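Local coordinates for rhusiopathiae surface protein B (PDB 3V10) that probably binds collagen as a cell-wall-attached surface adhesin of Erysipelothrix rhusiopathiae, the chain here being its collagen-binding region of two immunoglobulin-like domains, at residues T11-N16 with D145-T150; T54-D59 with L135-G140; D202-G207 with V263-R268. All blocks are in the same frame, centred on the assembly; numbering follows the deposited sequence.

Interaction 1 (T11-N16 with D145-T150)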
loop_
_atom_site.group_PDB
_atom_site.type_symbol
_atom_site.label_atom_id
_atom_site.label_comp_id
_atom_site.label_asym_id
_atom_site.label_seq_id
_atom_site.Cartn_x
_atom_site.Cartn_y
_atom_site.Cartn_z
ATOM N N THR A 11 -17.623 18.603 7.359
ATOM C CA THR A 11 -16.825 19.668 7.959
ATOM C C THR A 11 -15.333 19.685 7.636
ATOM O O THR A 11 -14.651 20.671 7.925
ATOM C CB THR A 11 -16.961 19.631 9.491
ATOM O OG1 THR A 11 -16.429 18.395 9.982
ATOM C CG2 THR A 11 -18.425 19.738 9.901
ATOM N N GLN A 12 -14.814 18.609 7.054
ATOM C CA GLN A 12 -13.396 18.553 6.723
ATOM C C GLN A 12 -13.138 17.623 5.549
ATOM O O GLN A 12 -13.820 16.612 5.388
ATOM C CB GLN A 12 -12.579 18.078 7.935
ATOM C CG GLN A 12 -12.559 19.061 9.103
ATOM C CD GLN A 12 -11.806 18.537 10.312
ATOM O OE1 GLN A 12 -11.333 17.398 10.321
ATOM N NE2 GLN A 12 -11.693 19.368 11.345
ATOM N N PHE A 13 -12.150 17.970 4.731
ATOM C CA PHE A 13 -11.802 17.151 3.576
ATOM C C PHE A 13 -10.380 17.437 3.120
ATOM O O PHE A 13 -10.025 18.588 2.858
ATOM C CB PHE A 13 -12.779 17.411 2.427
ATOM C CG PHE A 13 -12.426 16.689 1.160
ATOM C CD1 PHE A 13 -12.124 15.332 1.181
ATOM C CD2 PHE A 13 -12.378 17.368 -0.054
ATOM C CE1 PHE A 13 -11.776 14.659 0.011
ATOM C CE2 PHE A 13 -12.029 16.700 -1.234
ATOM C CZ PHE A 13 -11.728 15.345 -1.195
ATOM N N ASP A 14 -9.567 16.390 3.019
ATOM C CA ASP A 14 -8.184 16.562 2.599
ATOM C C ASP A 14 -7.617 15.318 1.923
ATOM O O ASP A 14 -7.983 14.193 2.260
ATOM C CB ASP A 14 -7.328 16.941 3.808
ATOM C CG ASP A 14 -5.975 17.488 3.413
ATOM O OD1 ASP A 14 -5.915 18.295 2.460
ATOM O OD2 ASP A 14 -4.976 17.121 4.061
ATOM N N VAL A 15 -6.725 15.530 0.961
ATOM C CA VAL A 15 -6.102 14.433 0.228
ATOM C C VAL A 15 -4.588 14.419 0.406
ATOM O O VAL A 15 -3.925 15.452 0.300
ATOM C CB VAL A 15 -6.397 14.528 -1.285
ATOM C CG1 VAL A 15 -5.807 13.317 -2.002
ATOM C CG2 VAL A 15 -7.893 14.622 -1.522
ATOM N N ASN A 16 -4.046 13.234 0.664
ATOM C CA ASN A 16 -2.611 13.064 0.855
ATOM C C ASN A 16 -2.156 11.782 0.155
ATOM O O ASN A 16 -2.902 10.807 0.079
ATOM C CB ASN A 16 -2.280 12.990 2.352
ATOM C CG ASN A 16 -2.473 14.323 3.064
ATOM O OD1 ASN A 16 -1.692 15.258 2.879
ATOM N ND2 ASN A 16 -3.520 14.417 3.877
ATOM N N ASP A 145 -15.566 21.682 -2.066
ATOM C CA ASP A 145 -14.795 22.174 -3.196
ATOM C C ASP A 145 -13.851 21.036 -3.581
ATOM O O ASP A 145 -13.367 20.303 -2.720
ATOM C CB ASP A 145 -13.967 23.405 -2.809
ATOM C CG ASP A 145 -14.824 24.591 -2.406
ATOM O OD1 ASP A 145 -15.921 24.761 -2.981
ATOM O OD2 ASP A 145 -14.390 25.363 -1.527
ATOM N N LYS A 146 -13.596 20.877 -4.872
ATOM C CA LYS A 146 -12.705 19.818 -5.320
ATOM C C LYS A 146 -11.253 20.159 -5.013
ATOM O O LYS A 146 -10.866 21.329 -4.977
ATOM C CB LYS A 146 -12.856 19.597 -6.825
ATOM C CG LYS A 146 -14.241 19.161 -7.263
ATOM C CD LYS A 146 -14.284 18.923 -8.768
ATOM C CE LYS A 146 -15.688 18.569 -9.245
ATOM N NZ LYS A 146 -15.717 18.293 -10.714
ATOM N N GLN A 147 -10.457 19.126 -4.774
ATOM C CA GLN A 147 -9.038 19.299 -4.514
ATOM C C GLN A 147 -8.325 18.549 -5.629
ATOM O O GLN A 147 -8.758 17.467 -6.027
ATOM C CB GLN A 147 -8.668 18.739 -3.140
ATOM C CG GLN A 147 -9.076 19.659 -1.998
ATOM C CD GLN A 147 -8.577 19.183 -0.650
ATOM O OE1 GLN A 147 -7.437 18.740 -0.521
ATOM N NE2 GLN A 147 -9.425 19.285 0.367
ATOM N N MET A 148 -7.246 19.126 -6.146
ATOM C CA MET A 148 -6.521 18.501 -7.246
ATOM C C MET A 148 -5.627 17.337 -6.849
ATOM O O MET A 148 -4.972 17.349 -5.808
ATOM C CB MET A 148 -5.672 19.537 -8.001
ATOM C CG MET A 148 -4.730 18.945 -9.069
ATOM S SD MET A 148 -5.488 18.382 -10.631
ATOM C CE MET A 148 -6.430 17.090 -10.125
ATOM N N ILE A 149 -5.626 16.329 -7.707
ATOM C CA ILE A 149 -4.800 15.149 -7.546
ATOM C C ILE A 149 -4.081 15.014 -8.878
ATOM O O ILE A 149 -4.717 14.981 -9.939
ATOM C CB ILE A 149 -5.646 13.875 -7.280
ATOM C CG1 ILE A 149 -6.208 13.915 -5.856
ATOM C CG2 ILE A 149 -4.798 12.628 -7.510
ATOM C CD1 ILE A 149 -7.020 12.683 -5.471
ATOM N N THR A 150 -2.756 14.984 -8.821
ATOM C CA THR A 150 -1.931 14.851 -10.013
ATOM C C THR A 150 -1.175 13.535 -9.926
ATOM O O THR A 150 -0.444 13.292 -8.964
ATOM C CB THR A 150 -0.920 16.015 -10.130
ATOM O OG1 THR A 150 -0.032 15.996 -9.006
ATOM C CG2 THR A 150 -1.653 17.345 -10.155
#
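The side-chain amide of Gln147 reaches over to strand 10-16 and donates from NE2 to the carbonyl O of Phe13, 2.7 Å away. The bond is short but bent, 135° at the hydrogen; the acceptor lies close to the plane of the amide, whereas the nitrogen stands well above the plane of the carbonyl it meets. CG of Gln147 sits anti to its own carbonyl carbon (chi1 -77°) and the chain beyond is extended, which carries the amide across. NE2 also passes Phe13 CD2 at 3.5 Å, the ring and amide planes being inclined by 56°. At the other end of the amide, OE1 lies 3.4 Å from Asp14 OD1; both are acceptors, so this is proximity without a bond. Asn16 ND2 donates to the other carboxylate oxygen of Asp14, OD2, from above the carboxylate plane. In the N-terminal immunoglobulin-like domain, strand 10-16 pairs antiparallel with strand 28-35, and the run 145-150 passes alongside its other flank in nearly the same direction, joined through a side chain where a sheet would use backbone bonds. Val15 N is buried there without a hydrogen-bond partner, 3.6 Å from Gln147 OE1. Deeper in, Val15 CG1 meets Ile149 CD1 at 3.7 Å, the two side chains crossing at about a right angle, and both also touch Phe30.

Interaction 2 (T54-D59 with L135-G140)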
loop_
_atom_site.group_PDB
_atom_site.type_symbol
_atom_site.label_atom_id
_atom_site.label_comp_id
_atom_site.label_asym_id
_atom_site.label_seq_id
_atom_site.Cartn_x
_atom_site.Cartn_y
_atom_site.Cartn_z
ATOM N N THR A 54 -17.134 8.656 -3.938
ATOM C CA THR A 54 -16.757 8.183 -5.262
ATOM C C THR A 54 -15.343 8.616 -5.610
ATOM O O THR A 54 -15.095 9.788 -5.869
ATOM C CB THR A 54 -17.706 8.727 -6.343
ATOM O OG1 THR A 54 -19.058 8.408 -5.995
ATOM C CG2 THR A 54 -17.379 8.113 -7.697
ATOM N N LEU A 55 -14.421 7.661 -5.611
ATOM C CA LEU A 55 -13.037 7.944 -5.946
ATOM C C LEU A 55 -12.987 8.355 -7.418
ATOM O O LEU A 55 -13.725 7.828 -8.248
ATOM C CB LEU A 55 -12.173 6.710 -5.673
ATOM C CG LEU A 55 -12.010 6.391 -4.182
ATOM C CD1 LEU A 55 -11.499 4.971 -3.997
ATOM C CD2 LEU A 55 -11.065 7.407 -3.528
ATOM N N PRO A 56 -12.106 9.305 -7.760
ATOM C CA PRO A 56 -11.970 9.797 -9.134
ATOM C C PRO A 56 -11.336 8.824 -10.116
ATOM O O PRO A 56 -10.696 7.849 -9.726
ATOM C CB PRO A 56 -11.127 11.057 -8.956
ATOM C CG PRO A 56 -10.179 10.625 -7.865
ATOM C CD PRO A 56 -11.078 9.893 -6.881
ATOM N N SER A 57 -11.517 9.100 -11.401
ATOM C CA SER A 57 -10.938 8.255 -12.430
ATOM C C SER A 57 -11.156 8.883 -13.794
ATOM O O SER A 57 -12.002 9.753 -13.950
ATOM C CB SER A 57 -11.613 6.883 -12.425
ATOM O OG SER A 57 -12.970 7.005 -12.819
ATOM N N ASN A 58 -10.363 8.459 -14.770
ATOM C CA ASN A 58 -10.561 8.915 -16.139
ATOM C C ASN A 58 -10.435 7.655 -16.979
ATOM O O ASN A 58 -10.602 6.560 -16.450
ATOM C CB ASN A 58 -9.571 10.021 -16.570
ATOM C CG ASN A 58 -8.119 9.614 -16.479
ATOM O OD1 ASN A 58 -7.763 8.461 -16.692
ATOM N ND2 ASN A 58 -7.259 10.590 -16.193
ATOM N N ASP A 59 -10.150 7.776 -18.268
ATOM C CA ASP A 59 -10.059 6.579 -19.101
ATOM C C ASP A 59 -8.828 5.699 -18.904
ATOM O O ASP A 59 -8.827 4.540 -19.324
ATOM C CB ASP A 59 -10.190 6.963 -20.579
ATOM C CG ASP A 59 -11.637 7.113 -21.013
ATOM O OD1 ASP A 59 -12.399 7.810 -20.311
ATOM O OD2 ASP A 59 -12.014 6.536 -22.058
ATOM N N LEU A 135 -6.776 14.366 -11.724
ATOM C CA LEU A 135 -8.026 13.839 -11.193
ATOM C C LEU A 135 -8.560 14.648 -10.020
ATOM O O LEU A 135 -8.607 14.164 -8.890
ATOM C CB LEU A 135 -7.835 12.383 -10.768
ATOM C CG LEU A 135 -7.525 11.388 -11.890
ATOM C CD1 LEU A 135 -7.258 10.018 -11.288
ATOM C CD2 LEU A 135 -8.688 11.328 -12.869
ATOM N N PRO A 136 -8.974 15.899 -10.275
ATOM C CA PRO A 136 -9.505 16.736 -9.197
ATOM C C PRO A 136 -10.760 16.066 -8.656
ATOM O O PRO A 136 -11.522 15.476 -9.420
ATOM C CB PRO A 136 -9.771 18.069 -9.894
ATOM C CG PRO A 136 -10.065 17.670 -11.295
ATOM C CD PRO A 136 -9.069 16.580 -11.579
ATOM N N THR A 137 -10.984 16.149 -7.350
ATOM C CA THR A 137 -12.137 15.471 -6.782
ATOM C C THR A 137 -12.628 16.004 -5.435
ATOM O O THR A 137 -11.878 16.613 -4.669
ATOM C CB THR A 137 -11.805 13.959 -6.610
ATOM O OG1 THR A 137 -12.979 13.228 -6.240
ATOM C CG2 THR A 137 -10.749 13.776 -5.520
ATOM N N ASN A 138 -13.909 15.775 -5.173
ATOM C CA ASN A 138 -14.532 16.128 -3.907
ATOM C C ASN A 138 -15.235 14.845 -3.465
ATOM O O ASN A 138 -16.185 14.873 -2.685
ATOM C CB ASN A 138 -15.546 17.279 -4.062
ATOM C CG ASN A 138 -16.583 17.019 -5.139
ATOM O OD1 ASN A 138 -16.774 15.888 -5.584
ATOM N ND2 ASN A 138 -17.271 18.080 -5.560
ATOM N N LEU A 139 -14.733 13.717 -3.970
ATOM C CA LEU A 139 -15.284 12.389 -3.678
ATOM C C LEU A 139 -16.775 12.289 -3.983
ATOM O O LEU A 139 -17.469 11.423 -3.447
ATOM C CB LEU A 139 -15.037 12.004 -2.219
ATOM C CG LEU A 139 -13.589 11.679 -1.842
ATOM C CD1 LEU A 139 -13.513 11.276 -0.380
ATOM C CD2 LEU A 139 -13.071 10.554 -2.738
ATOM N N GLY A 140 -17.264 13.176 -4.842
ATOM C CA GLY A 140 -18.671 13.157 -5.196
ATOM C C GLY A 140 -19.567 13.912 -4.231
ATOM O O GLY A 140 -20.773 14.009 -4.446
HETATM O O HOH W 1 -20.444 10.194 -4.134
HETATM O O HOH W 2 -14.616 11.643 -7.715
#
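Pro56 and Thr137 cross at about a right angle, the pyrrolidine ring lying against the branched end of the threonine. CB of Pro56 is 3.8 Å from Thr137 CB, and CG and CD of the same ring reach the CG2 methyl. The same CB also packs on Leu135 CB at 4.0 Å. Leu135 then brings its CD2 methyl against the main chain of Ser57, 3.6 Å from the Ser57 carbonyl carbon, and against ND2 of Asn58, whose side chain also crosses it at about a right angle. CG of Asn58 lies between its backbone N and carbonyl carbon (chi1 59°), and OD1 accepts from the backbone N of both Glu60 and Val61. Leu55 and Leu139 are set differently: they run side by side, pointing the same way, and meet through their CD2 methyls at 3.8 Å, with Phe30 touching both. Polar bonds flank this packing. Thr54 N donates to Leu139 O at 2.8 Å, and one water joins that same oxygen to Thr54 OG1. A second water links Thr54 O to Thr137 OG1; the same hydroxyl oxygen accepts from Leu139 N. That last bond closes an ST turn, and Asn138 OD1, accepting from Gly140 N, closes an Asx turn one residue on. These overlapping ST and Asx turns fold the connection after strand 131-134 against the end of strand 50-54 in the N-terminal immunoglobulin-like domain.

Interaction 3 (D202-G207 with V263-R268)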
loop_
_atom_site.group_PDB
_atom_site.type_symbol
_atom_site.label_atom_id
_atom_site.label_comp_id
_atom_site.label_asym_id
_atom_site.label_seq_id
_atom_site.Cartn_x
_atom_site.Cartn_y
_atom_site.Cartn_z
ATOM N N ASP A 202 18.493 -8.960 5.626
ATOM C CA ASP A 202 17.286 -8.150 5.617
ATOM C C ASP A 202 16.616 -8.162 6.980
ATOM O O ASP A 202 16.324 -9.222 7.528
ATOM C CB ASP A 202 16.319 -8.684 4.556
ATOM C CG ASP A 202 15.068 -7.838 4.432
ATOM O OD1 ASP A 202 14.423 -7.569 5.467
ATOM O OD2 ASP A 202 14.724 -7.449 3.301
ATOM N N THR A 203 16.374 -6.977 7.528
ATOM C CA THR A 203 15.723 -6.872 8.826
ATOM C C THR A 203 14.354 -6.235 8.676
ATOM O O THR A 203 14.241 -5.044 8.391
ATOM C CB THR A 203 16.550 -6.030 9.810
ATOM O OG1 THR A 203 17.810 -6.672 10.055
ATOM C CG2 THR A 203 15.801 -5.898 11.131
ATOM N N ILE A 204 13.310 -7.034 8.863
ATOM C CA ILE A 204 11.946 -6.529 8.752
ATOM C C ILE A 204 11.675 -5.645 9.956
ATOM O O ILE A 204 11.934 -6.038 11.097
ATOM C CB ILE A 204 10.936 -7.689 8.707
ATOM C CG1 ILE A 204 11.192 -8.530 7.456
ATOM C CG2 ILE A 204 9.502 -7.153 8.713
ATOM C CD1 ILE A 204 10.504 -9.881 7.475
ATOM N N GLY A 205 11.154 -4.448 9.697
ATOM C CA GLY A 205 10.883 -3.506 10.768
ATOM C C GLY A 205 9.795 -3.872 11.758
ATOM O O GLY A 205 9.168 -4.926 11.669
ATOM N N GLU A 206 9.567 -2.980 12.717
ATOM C CA GLU A 206 8.549 -3.207 13.736
ATOM C C GLU A 206 7.144 -3.082 13.147
ATOM O O GLU A 206 6.942 -2.411 12.139
ATOM C CB GLU A 206 8.728 -2.202 14.880
ATOM C CG GLU A 206 9.263 -0.852 14.421
ATOM C CD GLU A 206 8.950 0.279 15.387
ATOM O OE1 GLU A 206 7.957 0.169 16.133
ATOM O OE2 GLU A 206 9.680 1.293 15.383
ATOM N N GLY A 207 6.179 -3.758 13.763
ATOM C CA GLY A 207 4.807 -3.669 13.292
ATOM C C GLY A 207 4.331 -4.744 12.335
ATOM O O GLY A 207 3.128 -4.913 12.140
ATOM N N VAL A 263 14.236 -12.351 -4.960
ATOM C CA VAL A 263 13.649 -12.990 -3.792
ATOM C C VAL A 263 12.389 -12.226 -3.397
ATOM O O VAL A 263 12.442 -11.020 -3.147
ATOM C CB VAL A 263 14.633 -12.984 -2.591
ATOM C CG1 VAL A 263 13.982 -13.621 -1.374
ATOM C CG2 VAL A 263 15.910 -13.735 -2.957
ATOM N N THR A 264 11.258 -12.923 -3.347
ATOM C CA THR A 264 10.006 -12.288 -2.966
ATOM C C THR A 264 9.444 -12.940 -1.709
ATOM O O THR A 264 9.709 -14.107 -1.427
ATOM C CB THR A 264 8.952 -12.379 -4.098
ATOM O OG1 THR A 264 8.694 -13.753 -4.412
ATOM C CG2 THR A 264 9.457 -11.664 -5.346
ATOM N N TYR A 265 8.690 -12.169 -0.942
ATOM C CA TYR A 265 8.078 -12.672 0.279
ATOM C C TYR A 265 7.024 -11.689 0.753
ATOM O O TYR A 265 6.953 -10.559 0.269
ATOM C CB TYR A 265 9.124 -12.876 1.388
ATOM C CG TYR A 265 9.821 -11.618 1.853
ATOM C CD1 TYR A 265 10.939 -11.125 1.174
ATOM C CD2 TYR A 265 9.366 -10.914 2.968
ATOM C CE1 TYR A 265 11.584 -9.967 1.594
ATOM C CE2 TYR A 265 10.006 -9.746 3.396
ATOM C CZ TYR A 265 11.114 -9.281 2.703
ATOM O OH TYR A 265 11.754 -8.135 3.109
ATOM N N ASP A 266 6.210 -12.131 1.702
ATOM C CA ASP A 266 5.156 -11.290 2.246
ATOM C C ASP A 266 5.349 -11.066 3.734
ATOM O O ASP A 266 5.979 -11.872 4.422
ATOM C CB ASP A 266 3.776 -11.944 2.068
ATOM C CG ASP A 266 3.485 -12.342 0.635
ATOM O OD1 ASP A 266 4.081 -11.757 -0.288
ATOM O OD2 ASP A 266 2.632 -13.235 0.437
ATOM N N THR A 267 4.812 -9.959 4.226
ATOM C CA THR A 267 4.836 -9.694 5.655
ATOM C C THR A 267 3.390 -9.384 6.012
ATOM O O THR A 267 2.578 -9.079 5.136
ATOM C CB THR A 267 5.735 -8.508 6.048
ATOM O OG1 THR A 267 5.198 -7.290 5.522
ATOM C CG2 THR A 267 7.151 -8.733 5.546
ATOM N N ARG A 268 3.072 -9.476 7.295
ATOM C CA ARG A 268 1.718 -9.238 7.765
ATOM C C ARG A 268 1.756 -8.254 8.914
ATOM O O ARG A 268 2.487 -8.450 9.880
ATOM C CB ARG A 268 1.105 -10.570 8.207
ATOM C CG ARG A 268 -0.328 -10.508 8.699
ATOM C CD ARG A 268 -0.928 -11.906 8.657
ATOM N NE ARG A 268 -0.938 -12.401 7.285
ATOM C CZ ARG A 268 -1.122 -13.666 6.929
ATOM N NH1 ARG A 268 -1.320 -14.604 7.849
ATOM N NH2 ARG A 268 -1.094 -13.993 5.644
#
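Asp202 and Tyr265 reach toward each other tip to tip between two facing sheets. OD2 of the carboxylate lies 3.1 Å from the phenol OH, with the carboxylate and ring planes almost perpendicular, 87° apart. A hydrogen bond from this hydroxyl is possible but not settled, because its proton has another acceptor within reach. Asp202 OD2 has a firmer partner in Asn279 ND2, on the neighbouring strand 276-286, so two polar groups may converge on one buried oxygen; this would be expected to favour the charged carboxylate. CG of Asp202 is anti to its backbone N (chi1 -177°), directed toward strand 260-269. The ring of Tyr265 also stacks with Trp183.

Next to this pair the contact is apolar. The Ile204 and Tyr265 side chains slide past each other in opposite directions, Ile204 CD1 lying 4.1 Å from Tyr265 CE2, and the same CD1 meets the CG2 methyl of Thr267 tip to tip at 4.0 Å. The hydroxyl of Thr267 turns elsewhere, bonded to Trp183 NE1 and His208 ND1. Asp202, Ile204, Tyr265 and Thr267 are all buried. Beyond Ile204 the contact thins out: the chain leaves the strand at Gly205, and at Gly207 little more than main chain faces main chain, with Gly207 O 4.2 Å from Arg268 O. Arg268 is exposed; its side chain points from its backbone away from the 202-207 segment, its NE in a salt bridge with Asp180.

Strand segments 202-204 and 263-268 run roughly parallel, 25° apart, with axes 10.7 Å from each other at their closest approach. This is face-to-face sheet packing, as in the beta sandwich of the DEv-IgG fold found in collagen-binding adhesins of this kind.

Overall arrangement
Interactions 1 and 2 belong to the N-terminal domain and share one linker, the run between strands 131-134 and 150-153. It folds back on itself through backbone hydrogen bonds of Leu135 with Ile149 and of Thr137 with Gln147, while its two arms contact strand 10-16 and the loop after strand 50-54; interaction 2 is nested within interaction 1. Both are partly buried and mix apolar packing with bonds to backbone atoms, with two waters bridging at interaction 2. Interaction 3 is in the other domain; its centre lies about 32 Å and 33 Å from those of interactions 1 and 2. It is the buried contact, joining two sheets through side chains, with a carboxylate and a phenol meeting inside.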